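Local coordinates for putative thiol-disulfide isomerase or thioredoxin (Salmonella enterica subsp. enterica serovar Typhimurium, PDB 3L9V), which probably catalyses thiol-disulfide exchange, as a DsbA-type oxidoreductase of the thioredoxin fold that would introduce disulfide bonds into partner proteins, at residues A[28-33]-A[86-91]; A[69-74]-A[132-137]. All blocks are in the same frame, centred on the assembly; numbering follows the deposited sequence.

Contact 1. Residues A[28-33]-A[86-91]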
loop_
_atom_site.group_PDB
_atom_site.type_symbol
_atom_site.label_atom_id
_atom_site.label_comp_id
_atom_site.label_asym_id
_atom_site.label_seq_id
_atom_site.Cartn_x
_atom_site.Cartn_y
_atom_site.Cartn_z
ATOM N N PRO A 28 0.721 -1.818 11.641
ATOM C CA PRO A 28 1.238 -0.472 11.396
ATOM C C PRO A 28 0.756 0.095 10.047
ATOM O O PRO A 28 0.603 1.302 9.942
ATOM C CB PRO A 28 2.759 -0.669 11.389
ATOM C CG PRO A 28 2.991 -1.935 12.092
ATOM C CD PRO A 28 1.794 -2.802 11.836
ATOM N N CYS A 29 0.535 -0.768 9.051
ATOM C CA CYS A 29 -0.036 -0.327 7.766
ATOM C C CYS A 29 -1.447 0.195 7.972
ATOM O O CYS A 29 -1.804 1.245 7.456
ATOM C CB CYS A 29 -0.051 -1.460 6.737
ATOM S SG CYS A 29 1.554 -2.189 6.345
ATOM N N TYR A 30 -2.243 -0.537 8.750
ATOM C CA TYR A 30 -3.576 -0.073 9.120
ATOM C C TYR A 30 -3.469 1.299 9.742
ATOM O O TYR A 30 -4.194 2.228 9.386
ATOM C CB TYR A 30 -4.200 -1.033 10.149
ATOM C CG TYR A 30 -5.513 -0.534 10.731
ATOM C CD1 TYR A 30 -6.596 -0.245 9.903
ATOM C CD2 TYR A 30 -5.673 -0.371 12.107
ATOM C CE1 TYR A 30 -7.804 0.185 10.425
ATOM C CE2 TYR A 30 -6.886 0.063 12.640
ATOM C CZ TYR A 30 -7.941 0.336 11.794
ATOM O OH TYR A 30 -9.128 0.775 12.303
ATOM N N ALA A 31 -2.560 1.436 10.709
ATOM C CA ALA A 31 -2.375 2.725 11.369
ATOM C C ALA A 31 -1.973 3.835 10.382
ATOM O O ALA A 31 -2.538 4.940 10.413
ATOM C CB ALA A 31 -1.359 2.613 12.539
ATOM N N PHE A 32 -1.003 3.565 9.502
ATOM C CA PHE A 32 -0.568 4.624 8.572
ATOM C C PHE A 32 -1.731 5.096 7.678
ATOM O O PHE A 32 -1.888 6.291 7.401
ATOM C CB PHE A 32 0.575 4.152 7.660
ATOM C CG PHE A 32 1.930 4.204 8.295
ATOM C CD1 PHE A 32 2.072 4.298 9.677
ATOM C CD2 PHE A 32 3.070 4.148 7.512
ATOM C CE1 PHE A 32 3.327 4.340 10.256
ATOM C CE2 PHE A 32 4.332 4.196 8.092
ATOM C CZ PHE A 32 4.458 4.285 9.460
ATOM N N SER A 33 -2.523 4.139 7.207
ATOM C CA SER A 33 -3.543 4.429 6.206
ATOM C C SER A 33 -4.798 5.007 6.848
ATOM O O SER A 33 -5.358 5.991 6.369
ATOM C CB SER A 33 -3.909 3.148 5.450
ATOM O OG SER A 33 -5.125 3.295 4.737
ATOM N N ALA A 86 -12.189 -0.304 2.647
ATOM C CA ALA A 86 -13.028 -1.495 2.824
ATOM C C ALA A 86 -12.291 -2.713 3.405
ATOM O O ALA A 86 -12.819 -3.396 4.295
ATOM C CB ALA A 86 -13.727 -1.868 1.518
ATOM N N PHE A 87 -11.083 -2.993 2.911
ATOM C CA PHE A 87 -10.350 -4.165 3.379
ATOM C C PHE A 87 -9.731 -3.998 4.781
ATOM O O PHE A 87 -9.575 -4.979 5.515
ATOM C CB PHE A 87 -9.307 -4.608 2.361
ATOM C CG PHE A 87 -9.880 -5.427 1.220
ATOM C CD1 PHE A 87 -10.575 -6.593 1.465
ATOM C CD2 PHE A 87 -9.694 -5.039 -0.087
ATOM C CE1 PHE A 87 -11.084 -7.353 0.414
ATOM C CE2 PHE A 87 -10.214 -5.784 -1.136
ATOM C CZ PHE A 87 -10.912 -6.931 -0.888
ATOM N N PHE A 88 -9.369 -2.769 5.147
ATOM C CA PHE A 88 -8.877 -2.541 6.498
ATOM C C PHE A 88 -10.021 -2.629 7.510
ATOM O O PHE A 88 -9.861 -3.175 8.580
ATOM C CB PHE A 88 -8.149 -1.205 6.598
ATOM C CG PHE A 88 -6.678 -1.297 6.232
ATOM C CD1 PHE A 88 -5.893 -2.282 6.772
ATOM C CD2 PHE A 88 -6.099 -0.373 5.365
ATOM C CE1 PHE A 88 -4.532 -2.365 6.444
ATOM C CE2 PHE A 88 -4.757 -0.451 5.033
ATOM C CZ PHE A 88 -3.978 -1.445 5.567
ATOM N N THR A 89 -11.177 -2.086 7.153
ATOM C CA THR A 89 -12.369 -2.249 7.979
ATOM C C THR A 89 -12.709 -3.720 8.124
ATOM O O THR A 89 -12.847 -4.223 9.241
ATOM C CB THR A 89 -13.549 -1.502 7.371
ATOM O OG1 THR A 89 -13.186 -0.130 7.256
ATOM C CG2 THR A 89 -14.794 -1.630 8.258
ATOM N N ALA A 90 -12.781 -4.427 6.998
ATOM C CA ALA A 90 -13.169 -5.835 7.027
ATOM C C ALA A 90 -12.225 -6.680 7.862
ATOM O O ALA A 90 -12.661 -7.588 8.574
ATOM C CB ALA A 90 -13.282 -6.406 5.622
ATOM N N GLY A 91 -10.929 -6.398 7.778
ATOM C CA GLY A 91 -9.983 -7.214 8.508
ATOM C C GLY A 91 -9.760 -6.706 9.926
ATOM O O GLY A 91 -10.291 -7.266 10.891
#
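The axes of the helical segments 28-33 and 86-91 come within 10.9 Å and run at 131° to one another, and the CA atoms of Y30 and F88 are the nearest pair across them. F88 is the residue of 86-91 that makes the contact, its ring filling the space between the axes. That ring lies against the backbone of 28-33: the CA of Y30 sits over one face, 3.9 Å from the ring centroid and 20° off the normal, which meets the geometry of a CH-pi contact. The far end of the ring reaches the first turn, with F88 CZ 4.1 Å from the CB of C29, while F88 CE2 lies 3.7 Å from the CB of S33 one turn later. With CG anti to the backbone N, the Y30 ring is swung beside the root of F88, where F88 CB sits at the edge of the tyrosine ring, near its plane, 3.8 Å from Y30 CD1. The two ring planes are inclined at 55°, with centroids 5.7 Å apart. F24 meets F88 edge-to-face from outside the segments. C29 is the second cysteine of a CxxC sequence with C26 at a helix start, consistent with the redox motif of thioredoxin-fold proteins; F88 thus packs a helix of the inserted helical region against the probable active-site helix of a DsbA-like fold.

Contact 2. Residues A[69-74]-A[132-137]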
loop_
_atom_site.group_PDB
_atom_site.type_symbol
_atom_site.label_atom_id
_atom_site.label_comp_id
_atom_site.label_asym_id
_atom_site.label_seq_id
_atom_site.Cartn_x
_atom_site.Cartn_y
_atom_site.Cartn_z
ATOM N N ARG A 69 -4.091 -9.851 -5.432
ATOM C CA ARG A 69 -4.813 -9.908 -6.706
ATOM C C ARG A 69 -6.011 -8.989 -6.637
ATOM O O ARG A 69 -6.309 -8.302 -7.597
ATOM C CB ARG A 69 -5.233 -11.350 -7.038
ATOM C CG ARG A 69 -6.013 -11.532 -8.386
ATOM C CD ARG A 69 -6.064 -13.015 -8.792
ATOM N NE ARG A 69 -4.785 -13.473 -9.310
ATOM C CZ ARG A 69 -4.389 -13.310 -10.572
ATOM N NH1 ARG A 69 -5.193 -12.727 -11.450
ATOM N NH2 ARG A 69 -3.192 -13.736 -10.957
ATOM N N ALA A 70 -6.682 -8.952 -5.485
ATOM C CA ALA A 70 -7.818 -8.061 -5.305
ATOM C C ALA A 70 -7.361 -6.611 -5.434
ATOM O O ALA A 70 -8.025 -5.795 -6.086
ATOM C CB ALA A 70 -8.484 -8.304 -3.950
ATOM N N TRP A 71 -6.203 -6.304 -4.836
ATOM C CA TRP A 71 -5.617 -4.973 -4.962
ATOM C C TRP A 71 -5.200 -4.651 -6.411
ATOM O O TRP A 71 -5.348 -3.535 -6.878
ATOM C CB TRP A 71 -4.390 -4.867 -4.045
ATOM C CG TRP A 71 -3.864 -3.482 -3.946
ATOM C CD1 TRP A 71 -2.691 -3.004 -4.488
ATOM C CD2 TRP A 71 -4.473 -2.374 -3.257
ATOM N NE1 TRP A 71 -2.555 -1.661 -4.193
ATOM C CE2 TRP A 71 -3.620 -1.256 -3.429
ATOM C CE3 TRP A 71 -5.664 -2.216 -2.530
ATOM C CZ2 TRP A 71 -3.908 0.000 -2.877
ATOM C CZ3 TRP A 71 -5.958 -0.976 -1.995
ATOM C CH2 TRP A 71 -5.080 0.124 -2.165
ATOM N N ALA A 72 -4.620 -5.630 -7.080
ATOM C CA ALA A 72 -4.298 -5.483 -8.499
ATOM C C ALA A 72 -5.574 -5.071 -9.254
ATOM O O ALA A 72 -5.547 -4.220 -10.136
ATOM C CB ALA A 72 -3.729 -6.808 -9.031
ATOM N N LEU A 73 -6.711 -5.646 -8.867
ATOM C CA LEU A 73 -7.967 -5.347 -9.559
ATOM C C LEU A 73 -8.388 -3.917 -9.256
ATOM O O LEU A 73 -8.705 -3.137 -10.165
ATOM C CB LEU A 73 -9.073 -6.362 -9.178
ATOM C CG LEU A 73 -10.412 -6.081 -9.856
ATOM C CD1 LEU A 73 -10.283 -6.138 -11.394
ATOM C CD2 LEU A 73 -11.465 -7.075 -9.337
ATOM N N ALA A 74 -8.374 -3.567 -7.968
ATOM C CA ALA A 74 -8.560 -2.187 -7.542
ATOM C C ALA A 74 -7.699 -1.195 -8.353
ATOM O O ALA A 74 -8.184 -0.171 -8.813
ATOM C CB ALA A 74 -8.217 -2.045 -6.057
ATOM N N ALA A 132 1.656 -9.412 -11.434
ATOM C CA ALA A 132 3.056 -9.582 -11.811
ATOM C C ALA A 132 3.855 -8.376 -11.369
ATOM O O ALA A 132 4.919 -8.515 -10.774
ATOM C CB ALA A 132 3.199 -9.772 -13.306
ATOM N N LEU A 133 3.349 -7.186 -11.665
ATOM C CA LEU A 133 4.081 -5.981 -11.318
ATOM C C LEU A 133 4.352 -5.896 -9.804
ATOM O O LEU A 133 5.471 -5.560 -9.385
ATOM C CB LEU A 133 3.333 -4.741 -11.782
ATOM C CG LEU A 133 4.016 -3.432 -11.371
ATOM C CD1 LEU A 133 5.324 -3.203 -12.150
ATOM C CD2 LEU A 133 3.076 -2.251 -11.524
ATOM N N GLN A 134 3.341 -6.198 -8.984
ATOM C CA GLN A 134 3.508 -6.080 -7.528
ATOM C C GLN A 134 4.574 -7.023 -7.011
ATOM O O GLN A 134 5.390 -6.660 -6.138
ATOM C CB GLN A 134 2.184 -6.288 -6.786
ATOM C CG GLN A 134 1.175 -5.138 -7.022
ATOM C CD GLN A 134 -0.164 -5.416 -6.342
ATOM O OE1 GLN A 134 -0.392 -4.993 -5.206
ATOM N NE2 GLN A 134 -1.052 -6.134 -7.040
ATOM N N GLU A 135 4.582 -8.231 -7.561
ATOM C CA GLU A 135 5.536 -9.230 -7.129
ATOM C C GLU A 135 6.931 -8.905 -7.681
ATOM O O GLU A 135 7.935 -9.142 -7.014
ATOM C CB GLU A 135 5.086 -10.628 -7.545
ATOM C CG GLU A 135 3.700 -11.035 -7.014
ATOM C CD GLU A 135 3.664 -11.290 -5.495
ATOM O OE1 GLU A 135 4.691 -11.066 -4.816
ATOM O OE2 GLU A 135 2.598 -11.716 -4.978
ATOM N N ARG A 136 6.988 -8.346 -8.891
ATOM C CA ARG A 136 8.257 -7.938 -9.485
ATOM C C ARG A 136 8.882 -6.818 -8.644
ATOM O O ARG A 136 10.042 -6.899 -8.234
ATOM C CB ARG A 136 8.048 -7.476 -10.940
ATOM C CG ARG A 136 9.281 -6.881 -11.604
ATOM C CD ARG A 136 9.207 -6.972 -13.147
ATOM N NE ARG A 136 8.222 -6.064 -13.723
ATOM C CZ ARG A 136 7.005 -6.425 -14.132
ATOM N NH1 ARG A 136 6.595 -7.686 -14.033
ATOM N NH2 ARG A 136 6.191 -5.515 -14.638
ATOM N N LEU A 137 8.091 -5.794 -8.353
ATOM C CA LEU A 137 8.617 -4.645 -7.635
ATOM C C LEU A 137 9.006 -4.995 -6.192
ATOM O O LEU A 137 9.894 -4.357 -5.614
ATOM C CB LEU A 137 7.656 -3.467 -7.720
ATOM C CG LEU A 137 7.402 -2.978 -9.154
ATOM C CD1 LEU A 137 6.325 -1.874 -9.194
ATOM C CD2 LEU A 137 8.709 -2.503 -9.817
#
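This is a buried contact between two helices, made by a glutamine that reaches from helix 125-140 to helix 64-77 beside the edge strand 52-56 of the sheet. The nearest CA atoms are those of A72 and Q134, 7.9 Å apart, and the Q134 side chain spans the interval. Its CG stands anti to the carbonyl carbon (chi1 -69°) and the chain is extended beyond it, which carries the amide to W71 and A72. There the two ends of the amide part. Q134 OE1 comes to the indole edge, near the ring plane and 3.1 Å from W71 CD1, a close approach of an oxygen to an aromatic carbon; Q134 NE2 rests 3.4 Å from A72 CB. Amide and indole planes are inclined at 44°, and the two side chains cross at about a right angle. In DsbA-like proteins a helical region is inserted into the thioredoxin fold, and here helices 64-77 and 125-140 meet next to the strand that ends the sheet. Q134 OE1 accepts a hydrogen bond from H56 N of that strand, and NE2 donates to T68 O of helix 64-77, a bond between the two helices, with a weak second bond to M130 O on its own helix. Bonds at both ends of the amide fix which end faces the indole. W71 is held in a similar way, its NE1 bonded to K54 O and its ring edge-to-face with F22, while A72 CB also packs on V127, M130 and V131 of helix 125-140.

In the fold
The centres of contacts 1 and 2 lie 18 Å apart, each about 10 Å from the centre of the chain. Along the sequence the segments alternate, 28-33, 69-74, 86-91, 132-137, so the two pairings cross. Helices 64-77 and 80-93 are consecutive and supply one segment to each contact; they also join the two directly, through packing of F87 CZ on A70 CB at 4.1 Å. Contact 1 joins helix 80-93 to helix 27-35, which carries the CxxC sequence, whereas contact 2 joins helix 64-77 to helix 125-140 near edge strand 52-56. All four segments belong to the DsbA-like thioredoxin domain, and the packing connects the probable redox helix with the helical region through neighbouring helices.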